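Local coordinates for protein probable tRNA pseudouridine synthase D (Methanosarcina mazei, PDB 1Z2Z) that probably converts uridine-13 of transfer RNAs to pseudouridine, as a member of the TruD family of pseudouridine synthases, at residues A[244-247]-A[248-252]. Residues are numbered along the deposited sequence; the frame is centred on the assembly and turned at random.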
loop_
_atom_site.group_PDB
_atom_site.type_symbol
_atom_site.label_atom_id
_atom_site.label_comp_id
_atom_site.label_asym_id
_atom_site.label_seq_id
_atom_site.Cartn_x
_atom_site.Cartn_y
_atom_site.Cartn_z
HETATM N N MSE A 244 -19.247 19.844 -0.369
HETATM C CA MSE A 244 -20.570 20.161 -0.852
HETATM C C MSE A 244 -20.998 21.513 -0.311
HETATM O O MSE A 244 -21.683 22.269 -0.997
HETATM C CB MSE A 244 -21.547 19.068 -0.439
HETATM C CG MSE A 244 -21.142 17.704 -0.979
HETATM SE SE MSE A 244 -22.438 16.319 -0.638
HETATM C CE MSE A 244 -23.344 16.352 -2.342
ATOM N N ASN A 245 -20.585 21.831 0.913
ATOM C CA ASN A 245 -20.938 23.122 1.492
ATOM C C ASN A 245 -20.368 24.265 0.657
ATOM O O ASN A 245 -21.063 25.242 0.384
ATOM C CB ASN A 245 -20.427 23.235 2.931
ATOM C CG ASN A 245 -21.262 22.441 3.908
ATOM O OD1 ASN A 245 -22.488 22.571 3.942
ATOM N ND2 ASN A 245 -20.605 21.618 4.720
ATOM N N HIS A 246 -19.102 24.131 0.259
ATOM C CA HIS A 246 -18.406 25.136 -0.549
ATOM C C HIS A 246 -19.097 25.311 -1.884
ATOM O O HIS A 246 -18.903 26.314 -2.571
ATOM C CB HIS A 246 -16.962 24.710 -0.814
ATOM C CG HIS A 246 -16.173 25.710 -1.599
ATOM N ND1 HIS A 246 -15.622 26.835 -1.026
ATOM C CD2 HIS A 246 -15.866 25.770 -2.918
ATOM C CE1 HIS A 246 -15.007 27.546 -1.956
ATOM N NE2 HIS A 246 -15.141 26.921 -3.112
ATOM N N LEU A 247 -19.893 24.318 -2.251
ATOM C CA LEU A 247 -20.611 24.349 -3.508
ATOM C C LEU A 247 -22.031 24.873 -3.359
ATOM O O LEU A 247 -22.743 25.009 -4.352
ATOM C CB LEU A 247 -20.629 22.952 -4.124
ATOM C CG LEU A 247 -19.262 22.432 -4.574
ATOM C CD1 LEU A 247 -19.371 20.955 -4.917
ATOM C CD2 LEU A 247 -18.773 23.230 -5.775
ATOM N N ILE A 248 -22.449 25.164 -2.126
ATOM C CA ILE A 248 -23.798 25.690 -1.903
ATOM C C ILE A 248 -23.787 27.217 -2.007
ATOM O O ILE A 248 -24.742 27.827 -2.490
ATOM C CB ILE A 248 -24.377 25.292 -0.505
ATOM C CG1 ILE A 248 -23.707 26.108 0.605
ATOM C CG2 ILE A 248 -24.184 23.809 -0.262
ATOM C CD1 ILE A 248 -24.451 26.077 1.932
ATOM N N ALA A 249 -22.694 27.826 -1.555
ATOM C CA ALA A 249 -22.535 29.274 -1.586
ATOM C C ALA A 249 -21.794 29.673 -2.850
ATOM O O ALA A 249 -22.052 30.722 -3.441
ATOM C CB ALA A 249 -21.754 29.732 -0.361
ATOM N N ASN A 250 -20.865 28.819 -3.256
ATOM C CA ASN A 250 -20.060 29.061 -4.440
ATOM C C ASN A 250 -20.377 28.038 -5.536
ATOM O O ASN A 250 -19.617 27.089 -5.741
ATOM C CB ASN A 250 -18.575 28.984 -4.070
ATOM C CG ASN A 250 -18.194 29.945 -2.948
ATOM O OD1 ASN A 250 -17.061 29.931 -2.473
ATOM N ND2 ASN A 250 -19.137 30.784 -2.526
ATOM N N PRO A 251 -21.499 28.224 -6.262
ATOM C CA PRO A 251 -21.913 27.316 -7.337
ATOM C C PRO A 251 -20.940 27.210 -8.515
ATOM O O PRO A 251 -20.391 28.210 -8.983
ATOM C CB PRO A 251 -23.266 27.880 -7.757
ATOM C CG PRO A 251 -23.083 29.339 -7.526
ATOM C CD PRO A 251 -22.430 29.361 -6.169
ATOM N N GLU A 252 -20.747 25.981 -8.992
ATOM C CA GLU A 252 -19.852 25.695 -10.110
ATOM C C GLU A 252 -18.402 26.004 -9.765
ATOM O O GLU A 252 -17.566 26.130 -10.656
ATOM C CB GLU A 252 -20.262 26.502 -11.346
ATOM C CG GLU A 252 -21.662 26.201 -11.861
ATOM C CD GLU A 252 -21.832 24.761 -12.317
ATOM O OE1 GLU A 252 -21.792 23.850 -11.461
ATOM O OE2 GLU A 252 -22.003 24.540 -13.536
#
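With CG anti to the backbone N (chi1 -178°), the imidazole of H246 swings forward along the chain, and N250, four residues on, sends its CG anti to its own carbonyl carbon (chi1 -56°) to meet it. The amide comes over one face of the ring, displaced toward the rim, with the two planes 78° apart. N250 OD1 approaches H246 CE1 at 3.2 Å, a van der Waals contact with a polarised carbon, while N250 CB lies 4.1 Å from H246 NE2. The backbone joins the same two residues: N250 N donates to H246 O at 3.3 Å, a long, bent bond whose donor stands well above the carbonyl plane. One turn back, L247 N reaches M244 O at 3.0 Å, and a similar three-residue bond from I248 N to N245 O is less sure because that oxygen is crowded in the model. P251 suits the departing chain, since proline has no N-H to give L247 O as a further helical turn would require. Histidine serves its place by offering N250 a flat face and giving NE2 to D253 OD2 in a hydrogen bond, where the acid would be expected to favour a protonated NE2. An alanine in place of H246 would probably leave D253 without this partner and the N250 amide freer to turn. L247, apolar and buried, passes its CD2 4.0 Å from N250 O, whereas I248 lies on the exposed side. The contact thus occupies the last turn of helix 238-249 and the start of the following loop, away from the predicted nucleophile; M244 and L247 pack inward on F226 of helix 226-232 and I202 of helix 194-202, and N245 rests on L230.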